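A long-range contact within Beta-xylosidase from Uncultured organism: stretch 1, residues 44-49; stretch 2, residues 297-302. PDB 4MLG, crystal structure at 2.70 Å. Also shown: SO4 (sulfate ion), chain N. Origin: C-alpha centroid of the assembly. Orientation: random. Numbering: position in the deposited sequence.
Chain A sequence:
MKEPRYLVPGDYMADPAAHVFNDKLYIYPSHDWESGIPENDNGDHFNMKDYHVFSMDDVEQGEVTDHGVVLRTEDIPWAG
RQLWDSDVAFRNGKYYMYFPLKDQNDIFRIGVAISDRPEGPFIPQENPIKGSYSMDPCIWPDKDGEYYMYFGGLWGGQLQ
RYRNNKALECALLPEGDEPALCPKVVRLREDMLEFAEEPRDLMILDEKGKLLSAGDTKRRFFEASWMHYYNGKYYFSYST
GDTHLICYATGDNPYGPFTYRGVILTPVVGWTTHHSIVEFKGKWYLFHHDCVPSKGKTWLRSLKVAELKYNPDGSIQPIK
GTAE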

# COMPACT_ATOMS: atom_id res chain seq x y z
N ASP A 44 -17.21 8.53 -0.47
CA ASP A 44 -17.46 7.84 0.79
C ASP A 44 -18.87 7.26 0.85
O ASP A 44 -19.11 6.26 1.54
CB ASP A 44 -17.23 8.78 1.99
CG ASP A 44 -15.76 8.91 2.35
OD1 ASP A 44 -14.99 7.98 2.05
OD2 ASP A 44 -15.38 9.94 2.94
N HIS A 45 -19.80 7.87 0.12
CA HIS A 45 -21.18 7.39 0.08
C HIS A 45 -21.29 6.04 -0.62
O HIS A 45 -22.27 5.31 -0.45
CB HIS A 45 -22.10 8.42 -0.57
CG HIS A 45 -21.62 8.91 -1.89
ND1 HIS A 45 -20.67 9.90 -2.02
CD2 HIS A 45 -21.96 8.56 -3.16
CE1 HIS A 45 -20.44 10.13 -3.29
NE2 HIS A 45 -21.21 9.33 -4.01
N PHE A 46 -20.28 5.71 -1.43
CA PHE A 46 -20.18 4.38 -2.01
C PHE A 46 -19.56 3.44 -0.98
O PHE A 46 -18.41 3.03 -1.11
CB PHE A 46 -19.34 4.40 -3.29
CG PHE A 46 -20.00 5.12 -4.43
CD1 PHE A 46 -21.10 4.57 -5.07
CD2 PHE A 46 -19.51 6.33 -4.88
CE1 PHE A 46 -21.70 5.23 -6.12
CE2 PHE A 46 -20.11 7.00 -5.93
CZ PHE A 46 -21.21 6.44 -6.56
N ASN A 47 -20.34 3.11 0.04
CA ASN A 47 -19.83 2.32 1.16
C ASN A 47 -20.36 0.89 1.15
O ASN A 47 -20.90 0.42 2.14
CB ASN A 47 -20.20 3.00 2.48
CG ASN A 47 -19.36 2.51 3.65
OD1 ASN A 47 -18.20 2.13 3.48
ND2 ASN A 47 -19.94 2.52 4.84
N MET A 48 -20.21 0.22 0.01
CA MET A 48 -20.63 -1.18 -0.09
C MET A 48 -19.76 -2.05 0.81
O MET A 48 -18.61 -1.71 1.08
CB MET A 48 -20.57 -1.66 -1.54
CG MET A 48 -21.42 -0.84 -2.50
SD MET A 48 -20.63 0.70 -2.99
CE MET A 48 -19.69 0.16 -4.41
N LYS A 49 -20.31 -3.17 1.26
CA LYS A 49 -19.59 -4.00 2.23
C LYS A 49 -19.72 -5.51 1.99
O LYS A 49 -19.18 -6.30 2.77
CB LYS A 49 -20.04 -3.66 3.65
CG LYS A 49 -21.54 -3.71 3.86
CD LYS A 49 -21.92 -3.30 5.27
CE LYS A 49 -23.43 -3.28 5.46
NZ LYS A 49 -23.81 -2.91 6.85
N LYS A 297 -31.20 8.63 -6.85
CA LYS A 297 -30.12 8.53 -5.87
C LYS A 297 -28.92 7.77 -6.43
O LYS A 297 -28.98 6.56 -6.63
CB LYS A 297 -30.62 7.88 -4.58
CG LYS A 297 -31.74 8.66 -3.90
CD LYS A 297 -32.20 7.99 -2.62
CE LYS A 297 -33.34 8.76 -1.97
NZ LYS A 297 -33.82 8.12 -0.72
N THR A 298 -27.83 8.50 -6.68
CA THR A 298 -26.62 7.95 -7.29
C THR A 298 -26.07 6.71 -6.59
O THR A 298 -25.73 5.72 -7.24
CB THR A 298 -25.51 9.02 -7.35
OG1 THR A 298 -25.95 10.12 -8.16
CG2 THR A 298 -24.23 8.45 -7.94
N TRP A 299 -26.00 6.76 -5.26
CA TRP A 299 -25.40 5.68 -4.48
C TRP A 299 -26.33 4.48 -4.32
O TRP A 299 -25.98 3.50 -3.67
CB TRP A 299 -24.94 6.19 -3.11
CG TRP A 299 -26.03 6.82 -2.31
CD1 TRP A 299 -26.76 6.24 -1.31
CD2 TRP A 299 -26.54 8.15 -2.44
NE1 TRP A 299 -27.68 7.12 -0.81
CE2 TRP A 299 -27.56 8.31 -1.49
CE3 TRP A 299 -26.22 9.23 -3.27
CZ2 TRP A 299 -28.27 9.50 -1.34
CZ3 TRP A 299 -26.93 10.41 -3.13
CH2 TRP A 299 -27.94 10.54 -2.17
N LEU A 300 -27.52 4.57 -4.90
CA LEU A 300 -28.48 3.47 -4.87
C LEU A 300 -28.85 3.07 -6.30
O LEU A 300 -29.67 3.72 -6.94
CB LEU A 300 -29.73 3.85 -4.10
CG LEU A 300 -29.55 4.23 -2.62
CD1 LEU A 300 -30.89 4.57 -1.99
CD2 LEU A 300 -28.87 3.10 -1.87
N ARG A 301 -28.23 2.00 -6.79
CA ARG A 301 -28.36 1.61 -8.18
C ARG A 301 -29.02 0.25 -8.35
O ARG A 301 -28.81 -0.66 -7.55
CB ARG A 301 -26.98 1.61 -8.84
CG ARG A 301 -26.28 2.96 -8.80
CD ARG A 301 -24.77 2.84 -8.96
NE ARG A 301 -24.13 2.27 -7.79
CZ ARG A 301 -22.82 2.10 -7.66
NH1 ARG A 301 -22.00 2.48 -8.63
NH2 ARG A 301 -22.32 1.57 -6.55
N SER A 302 -29.84 0.12 -9.39
CA SER A 302 -30.52 -1.13 -9.69
C SER A 302 -30.04 -1.68 -11.02
O SER A 302 -30.08 -0.98 -12.03
CB SER A 302 -32.03 -0.92 -9.72
OG SER A 302 -32.49 -0.31 -8.52
S SO4 N . -17.63 2.23 -8.81
O1 SO4 N . -18.72 1.58 -8.10
O2 SO4 N . -17.71 1.91 -10.23
O3 SO4 N . -17.71 3.68 -8.63
O4 SO4 N . -16.35 1.74 -8.29

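What holds two stretches together that lie some 250 residues apart in the chain? Side-chain packing does, since no hydrogen bond or salt bridge crosses between them. Both are loop where they touch, and together they bury 265 Å². The nearest CA atoms are those of Phe-46 and Trp-299, 5.9 Å apart.

How do the aromatic residues pack? Phe-46 leaves its backbone sideways to the other stretch, but its ring ends nearer to it. There CZ of Phe-46 lies 3.9 Å from CG2 of Thr-298, and CE1 of Phe-46 is 4.1 Å from CA of Trp-299. His-45 joins edge-on, its CD2 3.8 Å from CB of Trp-299. The closest approaches to Trp-299 are at its CA and CB; its CA-to-CB bond points toward stretch 1, whereas the end of the side chain leads away, and its ring forms no stack with that of His-45.

Where does the arginine in the contact fit? Arg-301 reaches across with its guanidinium. CD1 of Phe-46 sits over one face of this flat group, 3.6 Å from NH2 of Arg-301, while CE of Met-48 approaches near its plane, 3.7 Å from the same NH2. These are packing contacts, and they leave the nitrogens free to bond in other directions; NE, NH1 and NH2 all find hydrogen-bond partners elsewhere in the structure. A sulfate, probably from the crystallisation liquor, also accepts a weak hydrogen bond from Arg-301, with NH1 3.4 Å from its O1.

Which polar bonds shape the loops themselves? A type I turn runs from Lys-297 to Leu-300, closed by N of Leu-300 bonding to O of Lys-297 at 3.0 Å; Thr-298 and Trp-299, at its two central positions, both point their CA-to-CB bonds toward stretch 1. In stretch 1, N of Asn-47 makes a weak hydrogen bond to O of His-45, also 3.0 Å long.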